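Local coordinates for protein N-glycosylase/DNA lyase (Methanocaldococcus jannaschii, PDB 3FHF) that belongs to the 8-oxoguanine DNA glycosylase family of the helix-hairpin-helix clan and is built almost wholly of helices and loops, at residues K28-Q31 and E32-S35; R155-L158 and R159-Y162; H90-Y93 and R94-A97. All coordinates share one frame; numbering follows the deposited sequence.

All three contacts are local, joining residues up to six apart in sequence, and sit in separate parts of an all-helical chain. Contact 1 lies on helix 22-34 and contact 2 on helix 155-163. Their centres are 26 Å apart, on opposite sides of the chain's centre, yet side chains of both reach helix 197-209: Leu-202 receives contact 1, while Ile-204 and Arg-208 receive contact 2. Contact 3, where a beta turn runs into helix 93-103, packs instead against helices 41-54 and 78-87. Its centre is 29 Å from that of contact 1 and 26 Å from that of contact 2, although the nearest atoms of contacts 2 and 3 come within about 8 Å.

Contact 1. Residues K28-Q31 and E32-S35; sequences KRIQ and EFKS
Glu-32 faces Lys-28 and Arg-29 one turn back on helix 22-34 of this all-helical glycosylase fold, and the three residues form a salt-bridge network of i/i+4 and i/i+3 pairs. The carboxylate divides its oxygens between the two cations. OE2 of Glu-32 takes Lys-28 NZ at 2.8 Å through the lone pair directed away from OE1; Lys-28 gets there by bending at chi2 and chi4. OE1 of Glu-32 meets Arg-29 NH1 at 3.1 Å, a weak bond with only 123° at the hydrogen, even though the guanidinium and carboxylate planes differ by just 19°. Two positive neighbours would probably hold the acid ionised. The stronger partner of Arg-29 is elsewhere: NH2 donates to Val-212 O, which ties the C-terminal tail to this helix.

Phe-33 follows, its N bonded to Arg-29 O. The same oxygen sits 3.4 Å above the plane of the Phe-33 ring, over its centre. Arg-29 CG comes within 3.6 Å of Phe-33 CZ, and Ile-30 CD1 lies 4.0 Å from Phe-33 CD2. Leu-202 of helix 197-209 touches Arg-29, Ile-30 and Phe-33, so this side of the turn is interhelical packing.

Lys-34 N donates to Ile-30 O in the carbonyl plane, while its side chain leads away to a salt bridge between NZ and Asp-148. At Ser-35 the backbone N bonds to Gln-31 O. With chi1 at 77°, Ser-35 OG turns back and donates to Glu-32 O at 2.6 Å.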
ATOM      1  N   LYS A  28       7.906  13.433   5.828  1.00 10.74           N
ATOM      2  CA  LYS A  28       6.650  14.088   6.183  1.00 12.69           C
ATOM      3  C   LYS A  28       5.462  13.184   5.845  1.00 12.21           C
ATOM      4  O   LYS A  28       4.504  13.089   6.608  1.00 11.19           O
ATOM      5  CB  LYS A  28       6.496  15.410   5.434  1.00 13.14           C
ATOM      6  CG  LYS A  28       5.191  16.158   5.729  1.00 17.15           C
ATOM      7  CD  LYS A  28       5.079  16.514   7.206  1.00 18.86           C
ATOM      8  CE  LYS A  28       3.934  17.491   7.473  1.00 22.40           C
ATOM      9  NZ  LYS A  28       2.584  16.977   7.097  1.00 23.75           N
ATOM     10  N   ARG A  29       5.516  12.545   4.683  1.00 11.14           N
ATOM     11  CA  ARG A  29       4.445  11.644   4.272  1.00 13.23           C
ATOM     12  C   ARG A  29       4.370  10.480   5.262  1.00 12.57           C
ATOM     13  O   ARG A  29       3.282  10.044   5.654  1.00 14.49           O
ATOM     14  CB  ARG A  29       4.709  11.110   2.854  1.00 13.19           C
ATOM     15  CG  ARG A  29       3.573  10.257   2.287  1.00 18.08           C
ATOM     16  CD  ARG A  29       2.338  11.086   1.921  1.00 21.67           C
ATOM     17  NE  ARG A  29       2.598  11.968   0.783  1.00 22.74           N
ATOM     18  CZ  ARG A  29       3.008  13.229   0.892  1.00 29.33           C
ATOM     19  NH1 ARG A  29       3.196  13.769   2.089  1.00 31.17           N
ATOM     20  NH2 ARG A  29       3.257  13.947  -0.197  1.00 29.34           N
ATOM     21  N   ILE A  30       5.532   9.973   5.661  1.00 12.42           N
ATOM     22  CA  ILE A  30       5.595   8.867   6.615  1.00 14.42           C
ATOM     23  C   ILE A  30       4.951   9.310   7.936  1.00 16.19           C
ATOM     24  O   ILE A  30       4.179   8.569   8.549  1.00 13.22           O
ATOM     25  CB  ILE A  30       7.061   8.431   6.870  1.00 16.18           C
ATOM     26  CG1 ILE A  30       7.621   7.716   5.625  1.00 16.68           C
ATOM     27  CG2 ILE A  30       7.141   7.505   8.082  1.00 19.09           C
ATOM     28  CD1 ILE A  30       6.898   6.432   5.256  1.00 18.09           C
ATOM     29  N   GLN A  31       5.268  10.525   8.370  1.00 15.43           N
ATOM     30  CA  GLN A  31       4.693  11.035   9.603  1.00 16.72           C
ATOM     31  C   GLN A  31       3.178  11.130   9.495  1.00 14.76           C
ATOM     32  O   GLN A  31       2.467  10.877  10.463  1.00 16.24           O
ATOM     33  CB  GLN A  31       5.294  12.401   9.959  1.00 17.02           C
ATOM     34  CG  GLN A  31       6.699  12.284  10.513  1.00 23.54           C
ATOM     35  CD  GLN A  31       6.828  11.144  11.519  1.00 28.69           C
ATOM     36  OE1 GLN A  31       7.347  10.072  11.199  1.00 32.97           O
ATOM     37  NE2 GLN A  31       6.346  11.368  12.734  1.00 31.15           N
ATOM     38  N   GLU A  32       2.681  11.487   8.319  1.00 15.34           N
ATOM     39  CA  GLU A  32       1.238  11.572   8.127  1.00 16.92           C
ATOM     40  C   GLU A  32       0.604  10.185   8.318  1.00 16.19           C
ATOM     41  O   GLU A  32      -0.489  10.074   8.873  1.00 14.08           O
ATOM     42  CB  GLU A  32       0.924  12.150   6.742  1.00 18.31           C
ATOM     43  CG  GLU A  32       1.582  13.517   6.534  1.00 25.19           C
ATOM     44  CD  GLU A  32       1.301  14.148   5.177  1.00 27.25           C
ATOM     45  OE1 GLU A  32       0.977  13.416   4.224  1.00 26.45           O
ATOM     46  OE2 GLU A  32       1.422  15.390   5.068  1.00 31.07           O
ATOM     47  N   PHE A  33       1.285   9.129   7.871  1.00 14.73           N
ATOM     48  CA  PHE A  33       0.754   7.770   8.053  1.00 14.63           C
ATOM     49  C   PHE A  33       0.730   7.453   9.547  1.00 14.34           C
ATOM     50  O   PHE A  33      -0.235   6.894  10.060  1.00 16.04           O
ATOM     51  CB  PHE A  33       1.632   6.720   7.351  1.00 11.33           C
ATOM     52  CG  PHE A  33       1.744   6.901   5.859  1.00 11.02           C
ATOM     53  CD1 PHE A  33       0.708   7.459   5.130  1.00  9.13           C
ATOM     54  CD2 PHE A  33       2.886   6.477   5.181  1.00 12.87           C
ATOM     55  CE1 PHE A  33       0.797   7.597   3.745  1.00 11.31           C
ATOM     56  CE2 PHE A  33       2.990   6.609   3.790  1.00  9.82           C
ATOM     57  CZ  PHE A  33       1.948   7.170   3.074  1.00 11.05           C
ATOM     58  N   LYS A  34       1.806   7.813  10.240  1.00 17.63           N
ATOM     59  CA  LYS A  34       1.923   7.572  11.673  1.00 19.01           C
ATOM     60  C   LYS A  34       0.847   8.290  12.475  1.00 18.87           C
ATOM     61  O   LYS A  34       0.465   7.832  13.556  1.00 21.04           O
ATOM     62  CB  LYS A  34       3.294   8.019  12.183  1.00 21.02           C
ATOM     63  CG  LYS A  34       4.456   7.166  11.723  1.00 27.21           C
ATOM     64  CD  LYS A  34       4.468   5.824  12.423  1.00 30.83           C
ATOM     65  CE  LYS A  34       5.667   4.998  11.996  1.00 30.71           C
ATOM     66  NZ  LYS A  34       5.771   3.763  12.813  1.00 32.99           N
ATOM     67  N   SER A  35       0.372   9.418  11.964  1.00 18.14           N
ATOM     68  CA  SER A  35      -0.650  10.175  12.675  1.00 18.72           C
ATOM     69  C   SER A  35      -1.967   9.398  12.813  1.00 18.94           C
ATOM     70  O   SER A  35      -2.814   9.744  13.635  1.00 18.16           O
ATOM     71  CB  SER A  35      -0.893  11.532  11.998  1.00 17.11           C
ATOM     72  OG  SER A  35      -1.670  11.417  10.816  1.00 20.89           O
TER

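Contact 2. Residues R155-L158 and R159-Y162; sequences RHIL and RELY
Ile-157 packs on Glu-160 and Leu-161 in an i/i+3 and i/i+4 side-chain contact along helix 155-163, where the helix meets helices 176-192 and 197-209. The apolar part is Ile-157 CG1 against Leu-161 CD1, 3.9 Å apart. CG1 of Ile-157 lies opposite the backbone N (chi1 -175°), which turns that branch along the helix toward the following turn. The Glu-160 chain runs across it at about a right angle, leaving Ile-157 CD1 3.6 Å from Glu-160 OE1; that oxygen is held by a salt bridge to Arg-208 of helix 197-209.

The backbone follows the i/i+4 pattern of an alpha-helix, one of the many from which this helix-hairpin-helix-clan glycosylase is built. Leu-161 N to Ile-157 O is its shortest bond across the two segments, at 2.8 Å and 162°. The first bond, Arg-159 N to Arg-155 O, is looser at 3.3 Å, with the donor 44° above the carbonyl plane. Just before the helix, Asp-154 OD2 accepts the N-H of Ile-157 and, weakly, that of His-156. Side chains also crowd the carbonyls: Leu-161 CG stands 3.2 Å from Ile-157 O, and Glu-160 CG 3.0 Å from His-156 O.

Leu-158 and Leu-161 both touch Ile-182 of helix 176-192, while Ile-157 meets Ile-204 of helix 197-209. On a more exposed side, Arg-159 bends at chi3 and its NH1 forms a salt bridge with Glu-163. Within 155-158, Arg-155 CG lies over the face of the His-156 ring, and His-156 NE2 stands above the centre of the Arg-155 guanidinium.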
ATOM      1  N   ARG A 155       2.838  -4.686  -9.284  1.00 18.66           N
ATOM      2  CA  ARG A 155       3.325  -5.200 -10.557  1.00 18.89           C
ATOM      3  C   ARG A 155       4.556  -4.469 -11.092  1.00 17.41           C
ATOM      4  O   ARG A 155       5.291  -5.011 -11.915  1.00 16.15           O
ATOM      5  CB  ARG A 155       2.203  -5.153 -11.605  1.00 19.53           C
ATOM      6  CG  ARG A 155       1.740  -3.752 -12.008  1.00 21.91           C
ATOM      7  CD  ARG A 155       0.595  -3.837 -13.027  1.00 24.76           C
ATOM      8  NE  ARG A 155       0.214  -2.535 -13.579  1.00 28.25           N
ATOM      9  CZ  ARG A 155      -0.310  -1.536 -12.872  0.50 29.21           C
ATOM     10  NH1 ARG A 155      -0.525  -1.674 -11.572  0.50 30.14           N
ATOM     11  NH2 ARG A 155      -0.622  -0.393 -13.471  0.50 30.97           N
ATOM     12  N   HIS A 156       4.791  -3.242 -10.636  1.00 15.80           N
ATOM     13  CA  HIS A 156       5.944  -2.496 -11.122  1.00 16.10           C
ATOM     14  C   HIS A 156       7.223  -2.936 -10.422  1.00 18.16           C
ATOM     15  O   HIS A 156       8.260  -3.117 -11.066  1.00 16.99           O
ATOM     16  CB  HIS A 156       5.712  -0.992 -10.951  1.00 19.00           C
ATOM     17  CG  HIS A 156       4.459  -0.513 -11.613  1.00 19.56           C
ATOM     18  ND1 HIS A 156       4.270  -0.577 -12.977  1.00 19.80           N
ATOM     19  CD2 HIS A 156       3.292  -0.063 -11.093  1.00 20.32           C
ATOM     20  CE1 HIS A 156       3.040  -0.194 -13.268  1.00 18.56           C
ATOM     21  NE2 HIS A 156       2.425   0.122 -12.143  1.00 21.09           N
ATOM     22  N   ILE A 157       7.163  -3.122  -9.107  1.00 17.92           N
ATOM     23  CA  ILE A 157       8.356  -3.561  -8.402  1.00 18.90           C
ATOM     24  C   ILE A 157       8.676  -4.993  -8.834  1.00 17.91           C
ATOM     25  O   ILE A 157       9.839  -5.361  -8.928  1.00 17.54           O
ATOM     26  CB  ILE A 157       8.180  -3.501  -6.862  1.00 19.06           C
ATOM     27  CG1 ILE A 157       9.503  -3.846  -6.175  1.00 21.61           C
ATOM     28  CG2 ILE A 157       7.115  -4.475  -6.414  1.00 19.03           C
ATOM     29  CD1 ILE A 157      10.649  -2.932  -6.548  1.00 23.21           C
ATOM     30  N   LEU A 158       7.646  -5.795  -9.110  1.00 18.18           N
ATOM     31  CA  LEU A 158       7.877  -7.174  -9.539  1.00 19.02           C
ATOM     32  C   LEU A 158       8.639  -7.187 -10.857  1.00 19.21           C
ATOM     33  O   LEU A 158       9.541  -7.999 -11.054  1.00 20.94           O
ATOM     34  CB  LEU A 158       6.556  -7.945  -9.675  1.00 19.12           C
ATOM     35  CG  LEU A 158       5.869  -8.297  -8.352  1.00 20.47           C
ATOM     36  CD1 LEU A 158       4.542  -8.996  -8.621  1.00 23.51           C
ATOM     37  CD2 LEU A 158       6.791  -9.179  -7.521  1.00 21.36           C
ATOM     38  N   ARG A 159       8.290  -6.282 -11.762  1.00 20.09           N
ATOM     39  CA  ARG A 159       8.993  -6.222 -13.033  1.00 20.45           C
ATOM     40  C   ARG A 159      10.437  -5.775 -12.829  1.00 20.27           C
ATOM     41  O   ARG A 159      11.349  -6.305 -13.463  1.00 18.61           O
ATOM     42  CB  ARG A 159       8.302  -5.264 -14.002  1.00 21.31           C
ATOM     43  CG  ARG A 159       9.102  -5.034 -15.282  1.00 24.51           C
ATOM     44  CD  ARG A 159       8.277  -4.335 -16.347  1.00 27.11           C
ATOM     45  NE  ARG A 159       7.217  -5.199 -16.867  1.00 28.50           N
ATOM     46  CZ  ARG A 159       7.416  -6.239 -17.674  1.00 29.54           C
ATOM     47  NH1 ARG A 159       8.644  -6.564 -18.068  1.00 29.24           N
ATOM     48  NH2 ARG A 159       6.380  -6.956 -18.094  1.00 29.89           N
ATOM     49  N   GLU A 160      10.644  -4.800 -11.949  1.00 18.67           N
ATOM     50  CA  GLU A 160      11.992  -4.304 -11.700  1.00 19.31           C
ATOM     51  C   GLU A 160      12.840  -5.395 -11.063  1.00 19.19           C
ATOM     52  O   GLU A 160      13.995  -5.585 -11.444  1.00 20.60           O
ATOM     53  CB  GLU A 160      11.938  -3.042 -10.820  1.00 21.08           C
ATOM     54  CG  GLU A 160      11.006  -1.979 -11.402  1.00 26.09           C
ATOM     55  CD  GLU A 160      10.979  -0.674 -10.620  1.00 28.70           C
ATOM     56  OE1 GLU A 160      11.098  -0.704  -9.378  1.00 29.12           O
ATOM     57  OE2 GLU A 160      10.816   0.387 -11.261  1.00 32.18           O
ATOM     58  N   LEU A 161      12.257  -6.127 -10.114  1.00 19.45           N
ATOM     59  CA  LEU A 161      12.961  -7.217  -9.440  1.00 18.43           C
ATOM     60  C   LEU A 161      13.341  -8.313 -10.437  1.00 20.88           C
ATOM     61  O   LEU A 161      14.455  -8.841 -10.407  1.00 21.78           O
ATOM     62  CB  LEU A 161      12.085  -7.808  -8.328  1.00 15.96           C
ATOM     63  CG  LEU A 161      11.930  -6.969  -7.044  1.00 16.04           C
ATOM     64  CD1 LEU A 161      10.832  -7.541  -6.172  1.00 15.36           C
ATOM     65  CD2 LEU A 161      13.245  -6.944  -6.282  1.00 17.27           C
ATOM     66  N   TYR A 162      12.409  -8.656 -11.317  1.00 20.58           N
ATOM     67  CA  TYR A 162      12.645  -9.689 -12.320  1.00 21.60           C
ATOM     68  C   TYR A 162      13.720  -9.269 -13.316  1.00 21.07           C
ATOM     69  O   TYR A 162      14.639 -10.030 -13.610  1.00 19.82           O
ATOM     70  CB  TYR A 162      11.344  -9.990 -13.070  1.00 23.75           C
ATOM     71  CG  TYR A 162      11.536 -10.680 -14.405  1.00 27.38           C
ATOM     72  CD1 TYR A 162      12.021 -11.984 -14.480  1.00 26.34           C
ATOM     73  CD2 TYR A 162      11.224 -10.023 -15.598  1.00 30.27           C
ATOM     74  CE1 TYR A 162      12.189 -12.622 -15.709  1.00 30.75           C
ATOM     75  CE2 TYR A 162      11.386 -10.652 -16.839  1.00 32.86           C
ATOM     76  CZ  TYR A 162      11.868 -11.950 -16.884  1.00 32.44           C
ATOM     77  OH  TYR A 162      12.015 -12.575 -18.103  1.00 37.54           O
TER

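Contact 3. Residues H90-Y93 and R94-A97; sequences HRFY and RKRA
The guanidinium of Arg-96 lies nearly parallel to the Phe-92 ring, with 11° between the planes, and almost upright to the His-90 ring. Phe-92 CB, offset toward the rim, and His-90 CE1 lie over the same face of the guanidinium, and Arg-96 NH2 is 3.9 Å from Phe-92 CG. At the edge of the Phe-92 ring, Lys-95 CD reaches to within 4.5 Å of CD2.

Around His-90 the edge is polar. Its ND1 accepts Phe-92 N at 3.0 Å, with the donor only 4° out of the ring plane, which fixes the rotation of the imidazole. Arg-96 NH1 lies near the same plane, 3.1 Å from His-90 NE2, but the angle is too poor for a hydrogen bond. Each of these nitrogens has its own acceptor: NE2 bonds to Leu-53 O, and NH1 to Ala-55 O. Over the ring, Arg-96 CG makes an off-centre CH-pi contact, 4.2 Å from the His-90 centroid; a bend at chi2 (-52°) brings the arginine back across the imidazole. Phe-57 also stacks on His-90.

Arg-96 N donates to Phe-92 O at 3.0 Å, and Ala-97 N to Tyr-93 O. These are the first i/i+4 bonds of helix 93-103; a type I beta turn from His-90 to Tyr-93 leads into it, with Phe-92 as the N-cap residue, and the whole is a turn-to-helix junction packed against helices 41-54 and 78-87.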
ATOM      1  N   HIS A  90     -14.124   5.071 -11.916  1.00 38.73           N
ATOM      2  CA  HIS A  90     -13.638   3.725 -11.640  1.00 37.96           C
ATOM      3  C   HIS A  90     -14.310   2.693 -12.540  1.00 38.31           C
ATOM      4  O   HIS A  90     -15.537   2.599 -12.589  1.00 38.85           O
ATOM      5  CB  HIS A  90     -13.862   3.355 -10.172  1.00 37.06           C
ATOM      6  CG  HIS A  90     -12.884   2.345  -9.655  1.00 37.25           C
ATOM      7  ND1 HIS A  90     -12.757   1.084 -10.198  1.00 36.92           N
ATOM      8  CD2 HIS A  90     -11.958   2.424  -8.669  1.00 36.83           C
ATOM      9  CE1 HIS A  90     -11.797   0.430  -9.569  1.00 36.96           C
ATOM     10  NE2 HIS A  90     -11.296   1.221  -8.636  1.00 36.68           N
ATOM     11  N   ARG A  91     -13.495   1.914 -13.243  1.00 38.22           N
ATOM     12  CA  ARG A  91     -14.006   0.897 -14.154  1.00 38.95           C
ATOM     13  C   ARG A  91     -14.625  -0.308 -13.454  1.00 38.05           C
ATOM     14  O   ARG A  91     -15.473  -0.986 -14.026  1.00 38.03           O
ATOM     15  CB  ARG A  91     -12.892   0.427 -15.088  1.00 39.67           C
ATOM     16  CG  ARG A  91     -12.349   1.513 -16.000  1.00 43.60           C
ATOM     17  CD  ARG A  91     -11.202   0.978 -16.834  1.00 46.27           C
ATOM     18  NE  ARG A  91     -10.089   0.556 -15.990  1.00 49.53           N
ATOM     19  CZ  ARG A  91      -9.066  -0.183 -16.409  1.00 50.43           C
ATOM     20  NH1 ARG A  91      -9.014  -0.590 -17.669  1.00 51.16           N
ATOM     21  NH2 ARG A  91      -8.094  -0.511 -15.567  1.00 50.72           N
ATOM     22  N   PHE A  92     -14.205  -0.581 -12.222  1.00 37.55           N
ATOM     23  CA  PHE A  92     -14.753  -1.716 -11.484  1.00 36.27           C
ATOM     24  C   PHE A  92     -15.706  -1.274 -10.380  1.00 36.27           C
ATOM     25  O   PHE A  92     -15.771  -1.898  -9.319  1.00 34.62           O
ATOM     26  CB  PHE A  92     -13.624  -2.559 -10.881  1.00 36.39           C
ATOM     27  CG  PHE A  92     -12.717  -3.177 -11.909  1.00 37.11           C
ATOM     28  CD1 PHE A  92     -11.730  -2.422 -12.532  1.00 37.61           C
ATOM     29  CD2 PHE A  92     -12.879  -4.509 -12.284  1.00 38.15           C
ATOM     30  CE1 PHE A  92     -10.915  -2.983 -13.520  1.00 38.47           C
ATOM     31  CE2 PHE A  92     -12.071  -5.079 -13.270  1.00 38.08           C
ATOM     32  CZ  PHE A  92     -11.089  -4.313 -13.889  1.00 36.83           C
ATOM     33  N   TYR A  93     -16.460  -0.213 -10.648  1.00 35.10           N
ATOM     34  CA  TYR A  93     -17.400   0.329  -9.675  1.00 36.59           C
ATOM     35  C   TYR A  93     -18.304  -0.709  -9.018  1.00 36.57           C
ATOM     36  O   TYR A  93     -18.561  -0.640  -7.816  1.00 37.68           O
ATOM     37  CB  TYR A  93     -18.264   1.426 -10.317  1.00 38.25           C
ATOM     38  CG  TYR A  93     -19.063   0.994 -11.536  1.00 39.39           C
ATOM     39  CD1 TYR A  93     -18.437   0.760 -12.763  1.00 40.37           C
ATOM     40  CD2 TYR A  93     -20.449   0.846 -11.467  1.00 39.73           C
ATOM     41  CE1 TYR A  93     -19.172   0.393 -13.893  1.00 40.35           C
ATOM     42  CE2 TYR A  93     -21.194   0.479 -12.589  1.00 40.57           C
ATOM     43  CZ  TYR A  93     -20.549   0.255 -13.796  1.00 40.61           C
ATOM     44  OH  TYR A  93     -21.283  -0.105 -14.904  1.00 42.08           O
ATOM     45  N   ARG A  94     -18.780  -1.672  -9.796  1.00 36.52           N
ATOM     46  CA  ARG A  94     -19.664  -2.703  -9.266  1.00 37.44           C
ATOM     47  C   ARG A  94     -19.003  -3.579  -8.196  1.00 36.88           C
ATOM     48  O   ARG A  94     -19.499  -3.672  -7.072  1.00 36.57           O
ATOM     49  CB  ARG A  94     -20.190  -3.570 -10.413  1.00 39.80           C
ATOM     50  CG  ARG A  94     -21.211  -4.615  -9.999  1.00 42.94           C
ATOM     51  CD  ARG A  94     -21.854  -5.250 -11.226  1.00 46.89           C
ATOM     52  NE  ARG A  94     -20.853  -5.742 -12.172  1.00 49.21           N
ATOM     53  CZ  ARG A  94     -20.003  -6.733 -11.913  1.00 50.22           C
ATOM     54  NH1 ARG A  94     -20.032  -7.346 -10.736  1.00 49.66           N
ATOM     55  NH2 ARG A  94     -19.120  -7.109 -12.831  1.00 50.70           N
ATOM     56  N   LYS A  95     -17.889  -4.221  -8.540  1.00 35.74           N
ATOM     57  CA  LYS A  95     -17.180  -5.078  -7.589  1.00 34.86           C
ATOM     58  C   LYS A  95     -16.675  -4.327  -6.357  1.00 33.66           C
ATOM     59  O   LYS A  95     -16.844  -4.791  -5.226  1.00 32.80           O
ATOM     60  CB  LYS A  95     -15.983  -5.755  -8.259  1.00 37.55           C
ATOM     61  CG  LYS A  95     -16.322  -6.895  -9.200  1.00 40.42           C
ATOM     62  CD  LYS A  95     -15.039  -7.510  -9.739  1.00 42.01           C
ATOM     63  CE  LYS A  95     -15.317  -8.625 -10.727  1.00 44.44           C
ATOM     64  NZ  LYS A  95     -14.047  -9.192 -11.258  1.00 46.26           N
ATOM     65  N   ARG A  96     -16.049  -3.173  -6.576  1.00 30.52           N
ATOM     66  CA  ARG A  96     -15.510  -2.389  -5.471  1.00 30.19           C
ATOM     67  C   ARG A  96     -16.596  -1.915  -4.512  1.00 29.83           C
ATOM     68  O   ARG A  96     -16.394  -1.898  -3.297  1.00 29.36           O
ATOM     69  CB  ARG A  96     -14.705  -1.198  -6.006  1.00 27.27           C
ATOM     70  CG  ARG A  96     -13.587  -1.592  -6.969  1.00 27.86           C
ATOM     71  CD  ARG A  96     -12.677  -2.683  -6.387  1.00 27.95           C
ATOM     72  NE  ARG A  96     -11.852  -3.298  -7.427  1.00 28.63           N
ATOM     73  CZ  ARG A  96     -10.770  -2.741  -7.960  1.00 30.83           C
ATOM     74  NH1 ARG A  96     -10.354  -1.552  -7.544  1.00 27.82           N
ATOM     75  NH2 ARG A  96     -10.122  -3.357  -8.944  1.00 31.22           N
ATOM     76  N   ALA A  97     -17.750  -1.536  -5.053  1.00 29.45           N
ATOM     77  CA  ALA A  97     -18.861  -1.082  -4.224  1.00 30.53           C
ATOM     78  C   ALA A  97     -19.326  -2.222  -3.314  1.00 30.01           C
ATOM     79  O   ALA A  97     -19.688  -2.003  -2.154  1.00 29.57           O
ATOM     80  CB  ALA A  97     -20.017  -0.612  -5.106  1.00 31.50           C
TER